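Local coordinates for PT26-6P (Thermococcus sp., PDB 2WB7), which is of unknown function but is encoded by an extrachromosomal mobile element of Euryarchaea and joins two immunoglobulin-like domains to a helical one, at residues Q78-P81 / F82-V85; A260-L263 / S264-I268; N420-Q423 / E424-D427; Y471-F474 / L475-L478. All coordinates share one frame; numbering follows the deposited sequence.

Contact 1. Residues Q78-P81 / F82-V85; sequences QPVP and FNKV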
# COMPACT_ATOMS: atom_id res chain seq x y z
N GLN A 78 -29.71 0.85 -39.87
CA GLN A 78 -29.70 1.57 -41.15
C GLN A 78 -31.08 1.58 -41.83
O GLN A 78 -31.90 0.68 -41.63
CB GLN A 78 -28.66 0.96 -42.08
CG GLN A 78 -27.62 1.95 -42.58
CD GLN A 78 -26.74 2.47 -41.45
OE1 GLN A 78 -26.12 1.68 -40.72
NE2 GLN A 78 -26.70 3.78 -41.28
N PRO A 79 -31.34 2.62 -42.66
CA PRO A 79 -32.50 2.58 -43.54
C PRO A 79 -32.47 1.30 -44.39
O PRO A 79 -33.51 0.67 -44.59
CB PRO A 79 -32.30 3.80 -44.44
CG PRO A 79 -31.45 4.73 -43.64
CD PRO A 79 -30.55 3.85 -42.81
N VAL A 80 -31.30 0.93 -44.90
CA VAL A 80 -31.18 -0.29 -45.69
C VAL A 80 -30.51 -1.45 -44.94
O VAL A 80 -29.31 -1.41 -44.63
CB VAL A 80 -30.45 -0.04 -47.04
CG1 VAL A 80 -30.66 -1.21 -47.99
CG2 VAL A 80 -30.92 1.26 -47.67
N PRO A 81 -31.29 -2.51 -44.67
CA PRO A 81 -30.95 -3.73 -43.95
C PRO A 81 -29.60 -4.35 -44.33
O PRO A 81 -29.03 -5.10 -43.53
CB PRO A 81 -32.07 -4.69 -44.35
CG PRO A 81 -33.24 -3.82 -44.63
CD PRO A 81 -32.71 -2.47 -45.06
N PHE A 82 -29.10 -4.06 -45.53
CA PHE A 82 -27.91 -4.73 -46.05
C PHE A 82 -26.72 -3.80 -45.99
O PHE A 82 -25.60 -4.20 -46.31
CB PHE A 82 -28.14 -5.17 -47.50
CG PHE A 82 -29.53 -5.65 -47.77
CD1 PHE A 82 -30.59 -4.75 -47.81
CD2 PHE A 82 -29.79 -7.00 -47.96
CE1 PHE A 82 -31.88 -5.19 -48.04
CE2 PHE A 82 -31.08 -7.44 -48.20
CZ PHE A 82 -32.13 -6.54 -48.23
N ASN A 83 -26.99 -2.56 -45.61
CA ASN A 83 -25.94 -1.55 -45.52
C ASN A 83 -24.99 -1.79 -44.36
O ASN A 83 -24.74 -0.90 -43.54
CB ASN A 83 -26.55 -0.16 -45.46
CG ASN A 83 -26.98 0.33 -46.82
OD1 ASN A 83 -27.55 1.41 -46.95
ND2 ASN A 83 -26.72 -0.46 -47.85
N LYS A 84 -24.46 -3.00 -44.30
CA LYS A 84 -23.65 -3.45 -43.19
C LYS A 84 -22.35 -2.66 -43.00
O LYS A 84 -21.66 -2.31 -43.96
CB LYS A 84 -23.34 -4.94 -43.33
CG LYS A 84 -24.57 -5.81 -43.11
CD LYS A 84 -24.27 -7.25 -43.47
CE LYS A 84 -25.45 -8.16 -43.14
NZ LYS A 84 -25.13 -9.60 -43.43
N VAL A 85 -22.04 -2.40 -41.73
CA VAL A 85 -20.79 -1.76 -41.34
C VAL A 85 -19.75 -2.84 -41.06
O VAL A 85 -19.98 -3.73 -40.26
CB VAL A 85 -21.00 -0.92 -40.08
CG1 VAL A 85 -19.67 -0.45 -39.56
CG2 VAL A 85 -21.90 0.26 -40.39
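The ring of Phe82 meets two neighbours across this turn. Pro81 CB lies over one face, 4.1 Å from the centroid of the Phe82 ring and 29° off its normal, a CH-pi contact. At the edge, in the plane of the ring, Val80 CG1 comes within 3.5 Å of Phe82 CD1. The second flat group, the amide of Asn83, lies against the side of Val80, Asn83 CG being 3.5 Å from Val80 CB, while Asn83 CB packs 3.7 Å from Gln78 CG. Asn83 CG sits beside its own backbone N (chi1 -79°), which lays the amide along Val80. What brings these side chains together is a type I beta turn from Val80 to Asn83, closed by the bond from Asn83 N to Val80 O (2.8 Å, 160° at the hydrogen). Proline suits its second position because the ring already fixes the phi that the turn needs. A tighter bend follows at once: Asn83 is the centre of an inverse gamma turn, in which Lys84 N bonds to Phe82 O at 2.6 Å. An alanine in place of Asn83 would keep the closing backbone bond but would probably open a gap beside Val80 where the amide had lain. Beyond the turn, Phe82 meets the rings of Trp176, His193, Tyr195 and Trp200, and Asn83 O accepts a bond from Gln173 NE2. The chemistry is thus divided: backbone bonds fold the chain between strands 66-75 and 85-96, and apolar and aromatic surfaces lay the folded turn against the neighbouring strands of this immunoglobulin-like domain.

Contact 2. Residues A260-L263 / S264-I268; sequences AGAL and SDFII
Ser264 follows directly on Leu263 and directs its side chain away from residues 260-263. Its OG is bonded to Tyr62 N, and its own backbone N to Ser65 OG, so a small polar residue suits the place. Next, Asp265 N donates to Ala262 O (2.9 Å, 145° at the hydrogen), and Asp265 OD2 passes 3.4 Å from Ala262 CB on its way to a hydrogen bond with Ala66 N. Phe266 N gives the same carbonyl a second, weak bond, at 3.3 Å from Ala262 O. One oxygen can hold two successive N-H groups here because Leu263, Ser264 and Asp265 all have helical backbone angles. With chi1 at 64°, CG of Phe266 stands between its backbone N and carbonyl carbon, which brings the ring end nearer the first segment: Phe266 CE2 lies 4.5 Å from Ala262 CB. Ile267 reaches back by its short branch, Ile267 CG2 being 3.8 Å from Leu263 O and 4.2 Å from Leu263 CD1. Before the bend, Gly261 has phi 108°, where any side chain would collide with the carbonyl oxygen of Ala260, so glycine is called for. The turn connects the two strands of the hairpin 253-261 and 266-272. Strand 370-379 flanks the first of these and strand 281-290 the second; Phe266 touches Ile373, Leu375 and Ile288 from both, and helix 149-157 lies against Ala260.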
# COMPACT_ATOMS: atom_id res chain seq x y z
N ALA A 260 3.54 1.87 -2.64
CA ALA A 260 3.69 2.61 -3.88
C ALA A 260 3.66 1.62 -5.04
O ALA A 260 4.09 0.47 -4.88
CB ALA A 260 5.00 3.39 -3.89
N GLY A 261 3.16 2.04 -6.20
CA GLY A 261 3.13 1.14 -7.35
C GLY A 261 1.75 0.62 -7.75
O GLY A 261 0.77 1.35 -7.68
N ALA A 262 1.68 -0.64 -8.17
CA ALA A 262 0.47 -1.20 -8.75
C ALA A 262 -0.45 -1.81 -7.70
O ALA A 262 -0.81 -2.99 -7.77
CB ALA A 262 0.84 -2.22 -9.81
N LEU A 263 -0.86 -1.01 -6.73
CA LEU A 263 -1.61 -1.55 -5.60
C LEU A 263 -2.97 -2.11 -6.00
O LEU A 263 -3.51 -2.98 -5.32
CB LEU A 263 -1.77 -0.51 -4.49
CG LEU A 263 -2.36 -1.03 -3.17
CD1 LEU A 263 -1.47 -2.08 -2.51
CD2 LEU A 263 -2.58 0.16 -2.23
N SER A 264 -3.53 -1.61 -7.10
CA SER A 264 -4.81 -2.12 -7.59
C SER A 264 -4.66 -3.53 -8.16
O SER A 264 -5.62 -4.30 -8.19
CB SER A 264 -5.37 -1.19 -8.65
OG SER A 264 -5.67 0.09 -8.12
N ASP A 265 -3.47 -3.87 -8.63
CA ASP A 265 -3.26 -5.15 -9.30
C ASP A 265 -2.99 -6.29 -8.31
O ASP A 265 -3.56 -7.38 -8.45
CB ASP A 265 -2.10 -5.06 -10.29
CG ASP A 265 -2.33 -3.98 -11.34
OD1 ASP A 265 -3.49 -3.54 -11.49
OD2 ASP A 265 -1.35 -3.58 -12.01
N PHE A 266 -2.12 -6.03 -7.33
CA PHE A 266 -1.85 -6.99 -6.26
C PHE A 266 -1.40 -6.30 -4.99
O PHE A 266 -1.08 -5.12 -5.00
CB PHE A 266 -0.83 -8.04 -6.70
CG PHE A 266 0.54 -7.49 -7.01
CD1 PHE A 266 1.59 -7.67 -6.14
CD2 PHE A 266 0.79 -6.80 -8.19
CE1 PHE A 266 2.85 -7.17 -6.43
CE2 PHE A 266 2.04 -6.31 -8.48
CZ PHE A 266 3.07 -6.49 -7.61
N ILE A 267 -1.40 -7.03 -3.88
CA ILE A 267 -1.11 -6.42 -2.60
C ILE A 267 -0.13 -7.25 -1.79
O ILE A 267 0.09 -8.43 -2.05
CB ILE A 267 -2.37 -6.20 -1.75
CG1 ILE A 267 -2.79 -7.49 -1.05
CG2 ILE A 267 -3.51 -5.72 -2.62
CD1 ILE A 267 -4.15 -7.41 -0.37
N ILE A 268 0.49 -6.60 -0.81
CA ILE A 268 1.35 -7.29 0.12
C ILE A 268 0.83 -7.04 1.52
O ILE A 268 0.63 -5.88 1.93
CB ILE A 268 2.79 -6.79 0.01
CG1 ILE A 268 3.36 -7.14 -1.36
CG2 ILE A 268 3.64 -7.39 1.13
CD1 ILE A 268 4.83 -6.75 -1.51

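Contact 3. Residues N420-Q423 / E424-D427; sequences NSLQ and EKID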
# COMPACT_ATOMS: atom_id res chain seq x y z
N ASN A 420 15.35 8.64 40.93
CA ASN A 420 16.71 9.03 40.57
C ASN A 420 17.05 8.59 39.16
O ASN A 420 17.69 9.32 38.40
CB ASN A 420 17.72 8.45 41.55
CG ASN A 420 17.87 9.31 42.79
OD1 ASN A 420 17.47 10.49 42.79
ND2 ASN A 420 18.44 8.75 43.86
N SER A 421 16.63 7.39 38.82
CA SER A 421 16.89 6.86 37.50
C SER A 421 16.17 7.67 36.42
O SER A 421 16.74 7.95 35.38
CB SER A 421 16.48 5.40 37.44
OG SER A 421 17.43 4.60 38.12
N LEU A 422 14.94 8.07 36.69
CA LEU A 422 14.19 8.89 35.74
C LEU A 422 14.79 10.29 35.60
O LEU A 422 14.87 10.85 34.50
CB LEU A 422 12.72 8.98 36.13
CG LEU A 422 12.00 7.63 36.01
CD1 LEU A 422 10.61 7.69 36.61
CD2 LEU A 422 11.95 7.17 34.57
N GLN A 423 15.20 10.86 36.73
CA GLN A 423 15.90 12.13 36.69
C GLN A 423 17.09 12.01 35.75
O GLN A 423 17.40 12.94 34.99
CB GLN A 423 16.36 12.51 38.10
CG GLN A 423 15.42 13.48 38.79
CD GLN A 423 15.48 13.39 40.32
OE1 GLN A 423 16.23 12.59 40.89
NE2 GLN A 423 14.67 14.22 40.99
N GLU A 424 17.75 10.86 35.78
CA GLU A 424 18.89 10.66 34.91
C GLU A 424 18.46 10.61 33.45
O GLU A 424 19.06 11.27 32.61
CB GLU A 424 19.66 9.40 35.29
CG GLU A 424 20.64 8.94 34.23
CD GLU A 424 21.73 9.97 33.90
OE1 GLU A 424 22.66 9.62 33.14
OE2 GLU A 424 21.66 11.13 34.38
N LYS A 425 17.42 9.84 33.14
CA LYS A 425 16.88 9.81 31.78
C LYS A 425 16.47 11.21 31.31
O LYS A 425 16.59 11.54 30.14
CB LYS A 425 15.71 8.82 31.68
CG LYS A 425 16.17 7.36 31.60
CD LYS A 425 15.10 6.39 32.04
CE LYS A 425 14.16 6.01 30.90
NZ LYS A 425 14.69 4.86 30.13
N ILE A 426 15.97 12.03 32.23
CA ILE A 426 15.64 13.41 31.92
C ILE A 426 16.88 14.20 31.54
O ILE A 426 16.87 14.96 30.58
CB ILE A 426 14.93 14.08 33.09
CG1 ILE A 426 13.50 13.57 33.19
CG2 ILE A 426 14.91 15.57 32.91
CD1 ILE A 426 12.69 14.19 34.30
N ASP A 427 17.95 14.03 32.31
CA ASP A 427 19.21 14.70 32.00
C ASP A 427 19.64 14.46 30.56
O ASP A 427 20.24 15.34 29.95
CB ASP A 427 20.34 14.25 32.94
CG ASP A 427 20.18 14.78 34.35
OD1 ASP A 427 19.38 15.73 34.54
OD2 ASP A 427 20.84 14.24 35.28
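Leu422 overlaps the aliphatic part of Lys425 one turn further along the helix: Leu422 CD2 lies 4.1 Å from Lys425 CD, the two chains passing at a slant. Lysine suits this buried position because its methylenes can pack against leucine while its charge is carried away. The bends at chi3 (86°) and chi4 (87°) turn the Lys425 ammonium off the helix to salt bridges with Glu485 and Asp489 and to hydrogen bonds with the carbonyls of Thr387 and Tyr388. Two carboxylates and two carbonyl oxygens gathered round it would probably favour the charged form. Ile426 takes the next place on this side of the helix. Its CG1 rests 3.3 Å from Leu422 O, and its backbone N bonds to that same oxygen at 2.8 Å. Lys425 N binds Ser421 O at 3.0 Å in the same i to i+4 pattern, and Asp427 N binds Gln423 O at 2.9 Å. Glu424 is placed differently: its CB is 3.3 Å from Ser421 O, and its carboxylate leads away to the surface, where it comes close to that of Glu428. Asn420, Gln423 and Asp427 are likewise exposed, where their polar ends can meet solvent. Leu422 meets Ile459 and Leu462 and Ile426 meets Tyr455, all of helix 442-465, while Val390 of a loop also touches Leu422. Apart from the buried, charge-paired Lys425, the division is that of an amphipathic alpha-helix in a helical bundle.

Contact 4. Residues Y471-F474 / L475-L478; sequences YQMF and LNYL
The opening turns of the alpha-helix 471-499, part of the helical domain, bring Gln472 beside Asn476 and aromatic rings beside leucines and a selenomethionine. Regular i to i+4 backbone bonds set these pairs: Leu475 N reaches Tyr471 O at 3.0 Å, and the next three amides follow suit. On the exposed side, the side-chain amides of Gln472 and Asn476 are joined, Gln472 NE2 donating to Asn476 OD1 at 3.0 Å. The bond is moderately bent (145°), and its donor stands above the carbonyl plane of Asn476. Gln472 has CG anti to its own nitrogen (chi1 -172°) and turns at the next bond, which brings its amide within bonding distance of that acceptor. A leucine in place of Asn476 would lack this oxygen, and the Gln472 amide would probably lose its mate and be set free to turn. The remaining side-chain contacts are apolar. Leu475 CD1 sits over one face of the Tyr471 ring, 4.0 Å from Tyr471 CZ; both residues also touch Ile400 of helix 393-404. Met473, present as selenomethionine, is bent at its second and third torsions, so that its flexible chain lays the methyl CE 4.0 Å from Tyr477 CE2. Its backbone N is bonded to Asp470 OD2, at the start of the helix. Phe474 stacks on Tyr403 and, within its own helix, receives Leu478 over a ring face: Leu478 CD1 lies 4.0 Å from the centroid of the Phe474 ring, 28° off the normal.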
# COMPACT_ATOMS: atom_id res chain seq x y z
N TYR A 471 -5.87 0.39 46.99
CA TYR A 471 -5.08 -0.55 46.22
C TYR A 471 -5.07 -0.25 44.72
O TYR A 471 -4.01 -0.18 44.10
CB TYR A 471 -5.57 -1.97 46.47
CG TYR A 471 -4.78 -3.03 45.75
CD1 TYR A 471 -3.41 -3.10 45.87
CD2 TYR A 471 -5.42 -3.98 44.96
CE1 TYR A 471 -2.69 -4.08 45.21
CE2 TYR A 471 -4.72 -4.97 44.31
CZ TYR A 471 -3.35 -5.01 44.44
OH TYR A 471 -2.63 -5.98 43.79
N GLN A 472 -6.26 -0.08 44.14
CA GLN A 472 -6.35 0.19 42.72
C GLN A 472 -5.64 1.49 42.39
O GLN A 472 -5.02 1.64 41.34
CB GLN A 472 -7.79 0.25 42.26
CG GLN A 472 -7.91 0.33 40.75
CD GLN A 472 -7.38 -0.92 40.03
OE1 GLN A 472 -7.94 -2.00 40.15
NE2 GLN A 472 -6.30 -0.76 39.30
N MSE A 473 -5.71 2.43 43.32
CA MSE A 473 -5.11 3.72 43.08
C MSE A 473 -3.59 3.58 43.07
O MSE A 473 -2.87 4.32 42.39
CB MSE A 473 -5.59 4.70 44.15
CG MSE A 473 -5.75 6.11 43.62
SE MSE A 473 -7.04 6.12 42.15
CE MSE A 473 -5.97 7.05 40.83
N PHE A 474 -3.08 2.63 43.82
CA PHE A 474 -1.64 2.41 43.87
C PHE A 474 -1.24 1.77 42.55
O PHE A 474 -0.27 2.18 41.90
CB PHE A 474 -1.31 1.53 45.07
CG PHE A 474 0.13 1.12 45.15
CD1 PHE A 474 1.10 2.02 45.51
CD2 PHE A 474 0.51 -0.20 44.91
CE1 PHE A 474 2.42 1.63 45.60
CE2 PHE A 474 1.81 -0.59 45.00
CZ PHE A 474 2.78 0.32 45.34
N LEU A 475 -1.98 0.75 42.14
CA LEU A 475 -1.80 0.14 40.83
C LEU A 475 -1.88 1.20 39.73
O LEU A 475 -0.97 1.31 38.90
CB LEU A 475 -2.84 -0.95 40.58
CG LEU A 475 -2.66 -2.25 41.37
CD1 LEU A 475 -3.62 -3.32 40.85
CD2 LEU A 475 -1.20 -2.74 41.35
N ASN A 476 -2.95 2.00 39.75
CA ASN A 476 -3.16 2.97 38.69
C ASN A 476 -2.01 3.94 38.50
O ASN A 476 -1.61 4.22 37.37
CB ASN A 476 -4.45 3.73 38.89
CG ASN A 476 -5.66 2.90 38.54
OD1 ASN A 476 -5.54 1.83 37.95
ND2 ASN A 476 -6.83 3.38 38.93
N TYR A 477 -1.47 4.44 39.59
CA TYR A 477 -0.36 5.36 39.49
C TYR A 477 0.93 4.69 39.02
O TYR A 477 1.71 5.29 38.26
CB TYR A 477 -0.12 6.06 40.83
CG TYR A 477 -0.90 7.35 41.01
CD1 TYR A 477 -0.65 8.45 40.20
CD2 TYR A 477 -1.87 7.47 42.00
CE1 TYR A 477 -1.34 9.64 40.37
CE2 TYR A 477 -2.57 8.65 42.18
CZ TYR A 477 -2.29 9.73 41.36
OH TYR A 477 -2.98 10.91 41.52
N LEU A 478 1.17 3.45 39.46
CA LEU A 478 2.32 2.71 38.96
C LEU A 478 2.16 2.49 37.46
O LEU A 478 3.10 2.68 36.68
CB LEU A 478 2.45 1.37 39.66
CG LEU A 478 2.96 1.42 41.10
CD1 LEU A 478 3.03 0.00 41.65
CD2 LEU A 478 4.30 2.14 41.16

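From the N terminus, the four contacts follow one another in series; none nests within or crosses another, and each joins neighbours along the chain. Contact 1 closes the turn between strands 66-75 and 85-96 in the first immunoglobulin-like domain. Contact 2 closes the hairpin between strands 253-261 and 266-272 in the second, close to the middle of the molecule. Contacts 3 and 4 close no loop but lie along helices 408-438 and 471-499 of the helical domain, their centres about 22 Å apart, and each faces helix 442-465. Contacts 1 and 3, with centres about 91 Å apart, lie on opposite sides of the chain's centre, a measure of how elongated the protein is.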